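Local coordinates for putative rubredoxin reductase (Rhodopseudomonas palustris, PDB 3FG2), which probably uses NADH to reduce a ferredoxin through its bound FAD, supplying electrons to the CYP199A2 system, at residues I148-E156 with R176-P184; V168-V177 with G198-R206. All blocks are in the same frame, centred on the assembly; numbering follows the deposited sequence.

Interaction 1: I148-E156 with R176-P184; sequences IGAGFIGLE and RVMARVVTP. With FAD (flavin-adenine dinucleotide), chain B.
A150 and M178 are joined by the one backbone hydrogen bond between the glycine-rich turn with the start of helix 152-163 and the loop 176-184: M178 N donates to A150 O over 2.9 Å, moderately bent at 142°. M178 lies within the type II turn from R176 to A179, and its O separately accepts from V181 N and V182 N, which folds the loop back. Beside the A150 bond, A150 CB meets V177 CG1 at 3.6 Å; alanine fits where a short methyl faces a valine this closely. M178 reaches past the helix start with its CG anti to its own carbonyl carbon (chi1 -60°) and then bends at chi3, which divides its end between two partners. SD lies 3.5 Å from F152 CE1 in an oblique Met-aromatic contact, while CE turns to L155 CD1 at 3.8 Å. The far end of the F152 ring is met by V181, whose CG2 comes to 3.3 Å from F152 CZ; V182 adds a looser touch. Strand 327-333 also packs on this ring through L329 and I331. On the next helical residue, I153, CD1 rests 3.7 Å from C8 of the FAD flavin. G149, G151 and G154 fit the GxGxxG pattern of a Rossmann-type dinucleotide fold: G149 has backbone angles suited to glycine, and the helix passes close to G149 O at G154, where glycine suits the tight approach. A single polar tie within an otherwise apolar contact probably sets the loop's register against the turn; the flexible thioether fills the angle between phenylalanine and leucine, while I153 meets the flavin.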
loop_
_atom_site.group_PDB
_atom_site.type_symbol
_atom_site.label_atom_id
_atom_site.label_comp_id
_atom_site.label_asym_id
_atom_site.label_seq_id
_atom_site.Cartn_x
_atom_site.Cartn_y
_atom_site.Cartn_z
ATOM N N ILE A 148 -3.544 -16.944 0.211
ATOM C CA ILE A 148 -4.937 -16.524 0.114
ATOM C C ILE A 148 -4.957 -15.026 -0.143
ATOM O O ILE A 148 -4.579 -14.240 0.722
ATOM C CB ILE A 148 -5.722 -16.799 1.426
ATOM C CG1 ILE A 148 -5.550 -18.264 1.851
ATOM C CG2 ILE A 148 -7.198 -16.465 1.220
ATOM C CD1 ILE A 148 -6.200 -18.619 3.193
ATOM N N GLY A 149 -5.408 -14.638 -1.331
ATOM C CA GLY A 149 -5.467 -13.229 -1.683
ATOM C C GLY A 149 -4.525 -12.919 -2.829
ATOM O O GLY A 149 -3.310 -12.850 -2.635
ATOM N N ALA A 150 -5.078 -12.736 -4.024
ATOM C CA ALA A 150 -4.259 -12.456 -5.197
ATOM C C ALA A 150 -4.006 -10.965 -5.423
ATOM O O ALA A 150 -4.052 -10.482 -6.552
ATOM C CB ALA A 150 -4.898 -13.075 -6.435
ATOM N N GLY A 151 -3.750 -10.241 -4.342
ATOM C CA GLY A 151 -3.462 -8.827 -4.463
ATOM C C GLY A 151 -1.992 -8.691 -4.807
ATOM O O GLY A 151 -1.303 -9.707 -4.957
ATOM N N PHE A 152 -1.503 -7.461 -4.937
ATOM C CA PHE A 152 -0.097 -7.240 -5.269
ATOM C C PHE A 152 0.849 -7.998 -4.344
ATOM O O PHE A 152 1.706 -8.761 -4.793
ATOM C CB PHE A 152 0.264 -5.753 -5.187
ATOM C CG PHE A 152 -0.422 -4.899 -6.202
ATOM C CD1 PHE A 152 -0.421 -5.256 -7.549
ATOM C CD2 PHE A 152 -1.053 -3.717 -5.819
ATOM C CE1 PHE A 152 -1.034 -4.453 -8.498
ATOM C CE2 PHE A 152 -1.673 -2.905 -6.766
ATOM C CZ PHE A 152 -1.660 -3.278 -8.110
ATOM N N ILE A 153 0.692 -7.775 -3.045
ATOM C CA ILE A 153 1.561 -8.401 -2.065
ATOM C C ILE A 153 1.572 -9.920 -2.166
ATOM O O ILE A 153 2.633 -10.536 -2.193
ATOM C CB ILE A 153 1.164 -7.969 -0.643
ATOM C CG1 ILE A 153 1.276 -6.447 -0.536
ATOM C CG2 ILE A 153 2.073 -8.650 0.389
ATOM C CD1 ILE A 153 0.764 -5.875 0.757
ATOM N N GLY A 154 0.393 -10.520 -2.230
ATOM C CA GLY A 154 0.316 -11.963 -2.329
ATOM C C GLY A 154 1.104 -12.537 -3.492
ATOM O O GLY A 154 1.782 -13.557 -3.339
ATOM N N LEU A 155 1.023 -11.894 -4.657
ATOM C CA LEU A 155 1.727 -12.384 -5.836
ATOM C C LEU A 155 3.217 -12.094 -5.777
ATOM O O LEU A 155 4.028 -12.905 -6.226
ATOM C CB LEU A 155 1.122 -11.787 -7.108
ATOM C CG LEU A 155 -0.331 -12.217 -7.391
ATOM C CD1 LEU A 155 -0.824 -11.574 -8.682
ATOM C CD2 LEU A 155 -0.411 -13.734 -7.507
ATOM N N GLU A 156 3.584 -10.940 -5.230
ATOM C CA GLU A 156 4.990 -10.605 -5.115
ATOM C C GLU A 156 5.625 -11.676 -4.229
ATOM O O GLU A 156 6.741 -12.123 -4.486
ATOM C CB GLU A 156 5.159 -9.207 -4.507
ATOM C CG GLU A 156 4.524 -8.102 -5.353
ATOM C CD GLU A 156 4.816 -6.697 -4.848
ATOM O OE1 GLU A 156 5.154 -6.535 -3.654
ATOM O OE2 GLU A 156 4.692 -5.745 -5.649
ATOM N N ARG A 176 -10.268 -13.480 -11.397
ATOM C CA ARG A 176 -8.920 -13.138 -11.859
ATOM C C ARG A 176 -8.131 -12.424 -10.758
ATOM O O ARG A 176 -8.707 -11.906 -9.800
ATOM C CB ARG A 176 -8.984 -12.251 -13.110
ATOM C CG ARG A 176 -9.552 -10.855 -12.871
ATOM C CD ARG A 176 -9.811 -10.119 -14.179
ATOM N NE ARG A 176 -10.558 -8.885 -13.949
ATOM C CZ ARG A 176 -10.012 -7.743 -13.543
ATOM N NH1 ARG A 176 -8.707 -7.671 -13.326
ATOM N NH2 ARG A 176 -10.774 -6.677 -13.340
ATOM N N VAL A 177 -6.811 -12.402 -10.899
ATOM C CA VAL A 177 -5.950 -11.775 -9.907
ATOM C C VAL A 177 -5.970 -10.249 -9.936
ATOM O O VAL A 177 -6.253 -9.644 -10.961
ATOM C CB VAL A 177 -4.484 -12.248 -10.074
ATOM C CG1 VAL A 177 -4.411 -13.758 -9.917
ATOM C CG2 VAL A 177 -3.947 -11.834 -11.433
ATOM N N MET A 178 -5.666 -9.639 -8.793
ATOM C CA MET A 178 -5.628 -8.192 -8.672
ATOM C C MET A 178 -6.910 -7.518 -9.165
ATOM O O MET A 178 -6.882 -6.371 -9.608
ATOM C CB MET A 178 -4.424 -7.652 -9.450
ATOM C CG MET A 178 -3.071 -8.191 -8.967
ATOM S SD MET A 178 -1.673 -7.541 -9.904
ATOM C CE MET A 178 -1.521 -8.746 -11.190
ATOM N N ALA A 179 -8.033 -8.226 -9.071
ATOM C CA ALA A 179 -9.323 -7.721 -9.545
ATOM C C ALA A 179 -9.724 -6.353 -9.000
ATOM O O ALA A 179 -10.473 -5.607 -9.642
ATOM C CB ALA A 179 -10.418 -8.740 -9.238
ATOM N N ARG A 180 -9.226 -6.032 -7.814
ATOM C CA ARG A 180 -9.523 -4.761 -7.165
ATOM C C ARG A 180 -8.686 -3.603 -7.710
ATOM O O ARG A 180 -9.047 -2.438 -7.523
ATOM C CB ARG A 180 -9.271 -4.898 -5.657
ATOM C CG ARG A 180 -9.434 -3.629 -4.826
ATOM C CD ARG A 180 -10.898 -3.195 -4.724
ATOM N NE ARG A 180 -11.204 -2.081 -5.617
ATOM C CZ ARG A 180 -11.059 -0.798 -5.301
ATOM N NH1 ARG A 180 -10.618 -0.445 -4.101
ATOM N NH2 ARG A 180 -11.343 0.135 -6.195
ATOM N N VAL A 181 -7.588 -3.909 -8.403
ATOM C CA VAL A 181 -6.709 -2.846 -8.876
ATOM C C VAL A 181 -6.240 -2.769 -10.334
ATOM O O VAL A 181 -5.715 -1.732 -10.737
ATOM C CB VAL A 181 -5.446 -2.779 -7.985
ATOM C CG1 VAL A 181 -5.819 -2.316 -6.585
ATOM C CG2 VAL A 181 -4.794 -4.155 -7.910
ATOM N N VAL A 182 -6.399 -3.833 -11.118
ATOM C CA VAL A 182 -5.963 -3.794 -12.520
ATOM C C VAL A 182 -7.041 -4.321 -13.459
ATOM O O VAL A 182 -7.975 -5.004 -13.019
ATOM C CB VAL A 182 -4.672 -4.639 -12.752
ATOM C CG1 VAL A 182 -3.584 -4.212 -11.786
ATOM C CG2 VAL A 182 -4.976 -6.129 -12.597
ATOM N N THR A 183 -6.913 -4.009 -14.748
ATOM C CA THR A 183 -7.884 -4.480 -15.739
ATOM C C THR A 183 -7.525 -5.916 -16.174
ATOM O O THR A 183 -6.388 -6.361 -16.001
ATOM C CB THR A 183 -7.953 -3.528 -16.971
ATOM O OG1 THR A 183 -6.667 -3.436 -17.603
ATOM C CG2 THR A 183 -8.400 -2.138 -16.535
ATOM N N PRO A 184 -8.488 -6.653 -16.750
ATOM C CA PRO A 184 -8.295 -8.037 -17.201
ATOM C C PRO A 184 -7.022 -8.387 -17.977
ATOM O O PRO A 184 -6.445 -9.453 -17.760
ATOM C CB PRO A 184 -9.561 -8.314 -18.013
ATOM C CG PRO A 184 -10.588 -7.482 -17.305
ATOM C CD PRO A 184 -9.838 -6.181 -17.102
HETATM P PA FAD B . 2.303 2.828 7.102
HETATM O O1A FAD B . 1.571 1.549 7.290
HETATM O O2A FAD B . 3.492 2.867 6.455
HETATM O O5B FAD B . 2.674 3.133 8.563
HETATM C C5B FAD B . 1.711 3.244 9.659
HETATM C C4B FAD B . 2.586 3.249 10.932
HETATM O O4B FAD B . 1.757 3.803 12.023
HETATM C C3B FAD B . 3.052 1.868 11.427
HETATM O O3B FAD B . 4.398 1.750 11.764
HETATM C C2B FAD B . 2.054 1.575 12.512
HETATM O O2B FAD B . 2.470 0.586 13.401
HETATM C C1B FAD B . 1.960 2.918 13.172
HETATM N N9A FAD B . 0.782 3.180 14.004
HETATM C C8A FAD B . -0.500 2.748 13.782
HETATM N N7A FAD B . -1.350 3.144 14.722
HETATM C C5A FAD B . -0.596 3.868 15.600
HETATM C C6A FAD B . -0.947 4.571 16.854
HETATM N N6A FAD B . -2.154 4.613 17.369
HETATM N N1A FAD B . 0.109 5.207 17.476
HETATM C C2A FAD B . 1.388 5.190 16.973
HETATM N N3A FAD B . 1.791 4.572 15.837
HETATM C C4A FAD B . 0.760 3.922 15.182
HETATM N N1 FAD B . 3.039 0.931 -2.228
HETATM C C2 FAD B . 3.566 1.254 -3.409
HETATM O O2 FAD B . 3.287 2.278 -3.956
HETATM N N3 FAD B . 4.497 0.399 -4.085
HETATM C C4 FAD B . 4.899 -0.808 -3.539
HETATM O O4 FAD B . 5.696 -1.506 -4.140
HETATM C C4X FAD B . 4.331 -1.171 -2.244
HETATM N N5 FAD B . 4.693 -2.336 -1.654
HETATM C C5X FAD B . 4.144 -2.646 -0.423
HETATM C C6 FAD B . 4.548 -3.868 0.187
HETATM C C7 FAD B . 4.060 -4.259 1.418
HETATM C C7M FAD B . 4.522 -5.569 2.024
HETATM C C8 FAD B . 3.100 -3.404 2.126
HETATM C C8M FAD B . 2.527 -3.767 3.478
HETATM C C9 FAD B . 2.690 -2.193 1.529
HETATM C C9A FAD B . 3.203 -1.807 0.268
HETATM N N10 FAD B . 2.836 -0.564 -0.400
HETATM C C10 FAD B . 3.375 -0.238 -1.613
HETATM C "C1'" FAD B . 1.872 0.322 0.300
HETATM C "C2'" FAD B . 2.630 1.361 1.181
HETATM O "O2'" FAD B . 3.481 0.657 2.058
HETATM C "C3'" FAD B . 1.596 2.169 1.939
HETATM O "O3'" FAD B . 0.777 2.880 1.017
HETATM C "C4'" FAD B . 2.289 3.154 2.865
HETATM O "O4'" FAD B . 3.137 2.450 3.811
HETATM C "C5'" FAD B . 1.235 3.936 3.609
HETATM O "O5'" FAD B . 1.991 4.914 4.591
HETATM P P FAD B . 1.381 5.235 5.925
HETATM O O1P FAD B . 2.422 6.226 6.519
HETATM O O2P FAD B . 0.076 5.719 5.859
HETATM O O3P FAD B . 1.320 4.031 6.760
#

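Interaction 2: V168-V177 with G198-R206; sequences VDVVELAPRV and GIRMHYGVR
D169 pairs with R200, and V171 with H202, where the axes of strand 168-171 and edge strand 200-202 come within 4.7 Å, and the two backbones alternate hydrogen bonds in the usual parallel ladder. R200 N gives to V168 O and V170 N takes R200 O as acceptor, a pattern continued by H202 N to V170 O and E172 N to H202 O. The tightly packed face carries V170, I199 and M201: M201 SD lies 3.6 Å from V170 CB, and its bent chain carries CE to V177 CG1. Branched V170 suits the extended strand, and helix 184-196 covers I199 and M201. On the other face H202 NE2 donates at 2.6 Å and 169° to D169 OD2, which accepts with its anti lone pair, ring and carboxylate being nearly coplanar. Next along the chain, the Y203 ring lies against the returning loop, with P175 O 3.4 Å above one face and V177 CG1 at its edge; a water joins Y203 OH to V177 N. The solvent side is exposed and carries fewer contacts. There L173 lies against the aliphatic part of R206, and the positive phi of G204 favours glycine. At the opposite end a water links V168 N to G198 O, where G198 closes the preceding helix in a Schellman motif. The ladder thus completes a beta-alpha-beta unit through helix 184-196 at the edge of the parallel sheet. The straight, nearly planar histidine-carboxylate bond probably limits rotation of both groups, and the nearby carboxylate would probably raise the histidine's pKa.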
loop_
_atom_site.group_PDB
_atom_site.type_symbol
_atom_site.label_atom_id
_atom_site.label_comp_id
_atom_site.label_asym_id
_atom_site.label_seq_id
_atom_site.Cartn_x
_atom_site.Cartn_y
_atom_site.Cartn_z
ATOM N N VAL A 168 3.577 -23.694 -4.510
ATOM C CA VAL A 168 2.709 -22.550 -4.285
ATOM C C VAL A 168 1.327 -22.627 -4.910
ATOM O O VAL A 168 1.186 -22.868 -6.107
ATOM C CB VAL A 168 3.370 -21.254 -4.800
ATOM C CG1 VAL A 168 2.488 -20.055 -4.482
ATOM C CG2 VAL A 168 4.735 -21.091 -4.180
ATOM N N ASP A 169 0.311 -22.404 -4.082
ATOM C CA ASP A 169 -1.077 -22.386 -4.528
ATOM C C ASP A 169 -1.688 -21.059 -4.096
ATOM O O ASP A 169 -1.610 -20.677 -2.925
ATOM C CB ASP A 169 -1.875 -23.545 -3.924
ATOM C CG ASP A 169 -1.652 -24.848 -4.662
ATOM O OD1 ASP A 169 -0.664 -25.553 -4.377
ATOM O OD2 ASP A 169 -2.461 -25.161 -5.549
ATOM N N VAL A 170 -2.281 -20.352 -5.052
ATOM C CA VAL A 170 -2.903 -19.061 -4.786
ATOM C C VAL A 170 -4.425 -19.151 -4.837
ATOM O O VAL A 170 -5.004 -19.551 -5.846
ATOM C CB VAL A 170 -2.432 -17.993 -5.795
ATOM C CG1 VAL A 170 -3.199 -16.697 -5.570
ATOM C CG2 VAL A 170 -0.935 -17.755 -5.642
ATOM N N VAL A 171 -5.057 -18.770 -3.735
ATOM C CA VAL A 171 -6.506 -18.797 -3.602
ATOM C C VAL A 171 -7.117 -17.396 -3.694
ATOM O O VAL A 171 -6.869 -16.545 -2.839
ATOM C CB VAL A 171 -6.904 -19.430 -2.247
ATOM C CG1 VAL A 171 -8.398 -19.250 -1.993
ATOM C CG2 VAL A 171 -6.528 -20.905 -2.242
ATOM N N GLU A 172 -7.912 -17.170 -4.738
ATOM C CA GLU A 172 -8.586 -15.888 -4.957
ATOM C C GLU A 172 -10.086 -16.102 -5.167
ATOM O O GLU A 172 -10.495 -16.999 -5.910
ATOM C CB GLU A 172 -8.008 -15.168 -6.179
ATOM C CG GLU A 172 -8.791 -13.918 -6.568
ATOM C CD GLU A 172 -8.861 -12.891 -5.444
ATOM O OE1 GLU A 172 -9.858 -12.134 -5.387
ATOM O OE2 GLU A 172 -7.922 -12.830 -4.622
ATOM N N LEU A 173 -10.902 -15.272 -4.523
ATOM C CA LEU A 173 -12.354 -15.395 -4.649
ATOM C C LEU A 173 -12.860 -14.876 -5.993
ATOM O O LEU A 173 -13.822 -15.407 -6.546
ATOM C CB LEU A 173 -13.066 -14.655 -3.509
ATOM C CG LEU A 173 -14.600 -14.738 -3.559
ATOM C CD1 LEU A 173 -15.026 -16.206 -3.610
ATOM C CD2 LEU A 173 -15.214 -14.031 -2.341
ATOM N N ALA A 174 -12.206 -13.847 -6.516
ATOM C CA ALA A 174 -12.583 -13.275 -7.800
ATOM C C ALA A 174 -12.148 -14.188 -8.946
ATOM O O ALA A 174 -11.330 -15.091 -8.766
ATOM C CB ALA A 174 -11.943 -11.904 -7.957
ATOM N N PRO A 175 -12.694 -13.962 -10.148
ATOM C CA PRO A 175 -12.347 -14.776 -11.317
ATOM C C PRO A 175 -10.946 -14.518 -11.891
ATOM O O PRO A 175 -10.493 -15.258 -12.769
ATOM C CB PRO A 175 -13.453 -14.433 -12.307
ATOM C CG PRO A 175 -13.745 -12.999 -11.972
ATOM C CD PRO A 175 -13.781 -13.020 -10.471
ATOM N N ARG A 176 -10.268 -13.480 -11.397
ATOM C CA ARG A 176 -8.920 -13.138 -11.859
ATOM C C ARG A 176 -8.131 -12.424 -10.758
ATOM O O ARG A 176 -8.707 -11.906 -9.800
ATOM C CB ARG A 176 -8.984 -12.251 -13.110
ATOM C CG ARG A 176 -9.552 -10.855 -12.871
ATOM C CD ARG A 176 -9.811 -10.119 -14.179
ATOM N NE ARG A 176 -10.558 -8.885 -13.949
ATOM C CZ ARG A 176 -10.012 -7.743 -13.543
ATOM N NH1 ARG A 176 -8.707 -7.671 -13.326
ATOM N NH2 ARG A 176 -10.774 -6.677 -13.340
ATOM N N VAL A 177 -6.811 -12.402 -10.899
ATOM C CA VAL A 177 -5.950 -11.775 -9.907
ATOM C C VAL A 177 -5.970 -10.249 -9.936
ATOM O O VAL A 177 -6.253 -9.644 -10.961
ATOM C CB VAL A 177 -4.484 -12.248 -10.074
ATOM C CG1 VAL A 177 -4.411 -13.758 -9.917
ATOM C CG2 VAL A 177 -3.947 -11.834 -11.433
ATOM N N GLY A 198 4.988 -22.433 -12.323
ATOM C CA GLY A 198 4.559 -23.591 -11.558
ATOM C C GLY A 198 3.646 -23.270 -10.395
ATOM O O GLY A 198 3.382 -24.129 -9.557
ATOM N N ILE A 199 3.166 -22.034 -10.330
ATOM C CA ILE A 199 2.264 -21.632 -9.260
ATOM C C ILE A 199 0.851 -22.005 -9.704
ATOM O O ILE A 199 0.435 -21.667 -10.811
ATOM C CB ILE A 199 2.367 -20.120 -9.012
ATOM C CG1 ILE A 199 3.768 -19.794 -8.475
ATOM C CG2 ILE A 199 1.260 -19.667 -8.076
ATOM C CD1 ILE A 199 4.101 -18.311 -8.401
ATOM N N ARG A 200 0.123 -22.720 -8.851
ATOM C CA ARG A 200 -1.229 -23.144 -9.194
ATOM C C ARG A 200 -2.236 -22.098 -8.724
ATOM O O ARG A 200 -2.380 -21.865 -7.521
ATOM C CB ARG A 200 -1.561 -24.487 -8.527
ATOM C CG ARG A 200 -0.386 -25.452 -8.347
ATOM C CD ARG A 200 -0.132 -26.288 -9.574
ATOM N NE ARG A 200 -1.273 -27.147 -9.874
ATOM C CZ ARG A 200 -1.318 -28.001 -10.893
ATOM N NH1 ARG A 200 -0.283 -28.119 -11.715
ATOM N NH2 ARG A 200 -2.409 -28.728 -11.099
ATOM N N MET A 201 -2.930 -21.475 -9.675
ATOM C CA MET A 201 -3.932 -20.462 -9.366
ATOM C C MET A 201 -5.324 -21.074 -9.199
ATOM O O MET A 201 -5.717 -21.953 -9.966
ATOM C CB MET A 201 -3.970 -19.413 -10.479
ATOM C CG MET A 201 -3.605 -18.022 -10.005
ATOM S SD MET A 201 -1.918 -17.938 -9.335
ATOM C CE MET A 201 -1.435 -16.294 -9.873
ATOM N N HIS A 202 -6.065 -20.607 -8.198
ATOM C CA HIS A 202 -7.418 -21.092 -7.938
ATOM C C HIS A 202 -8.367 -19.901 -7.827
ATOM O O HIS A 202 -8.228 -19.068 -6.926
ATOM C CB HIS A 202 -7.442 -21.879 -6.634
ATOM C CG HIS A 202 -6.488 -23.029 -6.612
ATOM N ND1 HIS A 202 -6.800 -24.266 -7.137
ATOM C CD2 HIS A 202 -5.223 -23.129 -6.139
ATOM C CE1 HIS A 202 -5.770 -25.079 -6.982
ATOM N NE2 HIS A 202 -4.800 -24.413 -6.380
ATOM N N TYR A 203 -9.333 -19.822 -8.736
ATOM C CA TYR A 203 -10.282 -18.716 -8.733
ATOM C C TYR A 203 -11.686 -19.099 -8.280
ATOM O O TYR A 203 -12.044 -20.274 -8.261
ATOM C CB TYR A 203 -10.363 -18.091 -10.129
ATOM C CG TYR A 203 -9.039 -17.593 -10.638
ATOM C CD1 TYR A 203 -8.318 -18.311 -11.593
ATOM C CD2 TYR A 203 -8.488 -16.410 -10.146
ATOM C CE1 TYR A 203 -7.074 -17.861 -12.046
ATOM C CE2 TYR A 203 -7.258 -15.957 -10.584
ATOM C CZ TYR A 203 -6.555 -16.682 -11.534
ATOM O OH TYR A 203 -5.340 -16.213 -11.967
ATOM N N GLY A 204 -12.469 -18.085 -7.922
ATOM C CA GLY A 204 -13.840 -18.299 -7.501
ATOM C C GLY A 204 -14.039 -19.036 -6.196
ATOM O O GLY A 204 -15.117 -19.589 -5.964
ATOM N N VAL A 205 -13.026 -19.030 -5.335
ATOM C CA VAL A 205 -13.114 -19.723 -4.057
ATOM C C VAL A 205 -12.613 -18.920 -2.850
ATOM O O VAL A 205 -11.767 -18.030 -2.981
ATOM C CB VAL A 205 -12.342 -21.061 -4.118
ATOM C CG1 VAL A 205 -13.146 -22.088 -4.917
ATOM C CG2 VAL A 205 -10.971 -20.847 -4.778
ATOM N N ARG A 206 -13.160 -19.246 -1.680
ATOM C CA ARG A 206 -12.793 -18.610 -0.416
ATOM C C ARG A 206 -12.301 -19.703 0.507
ATOM O O ARG A 206 -12.646 -20.874 0.329
ATOM C CB ARG A 206 -14.002 -17.998 0.299
ATOM C CG ARG A 206 -14.810 -16.977 -0.442
ATOM C CD ARG A 206 -16.097 -16.725 0.343
ATOM N NE ARG A 206 -15.820 -16.294 1.710
ATOM C CZ ARG A 206 -15.987 -15.050 2.153
ATOM N NH1 ARG A 206 -16.441 -14.102 1.338
ATOM N NH2 ARG A 206 -15.688 -14.749 3.411
HETATM O O HOH W 1 3.749 -25.006 -7.134
HETATM O O HOH W 2 -5.869 -13.672 -13.320
#

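How the interactions relate
Interaction 1 is the more buried and lies nearer the centre of the chain, beside the flavin; interaction 2 lies farther out, at the sheet edge, where several residues are exposed. Both belong to the same parallel-sheet domain and share R176 and V177, through which the chain passes from one contact into the other. They also touch directly: G149 N probably bonds to V171 O and A150 N to E172 OE2, so the E172 carboxylate probably helps hold the glycine turn, while L155 CD2 packs on M201 CE. Their chemistry follows their place: sulfur, aromatic and aliphatic groups around one backbone bond inside, a full strand ladder with charged and water-linked margins outside.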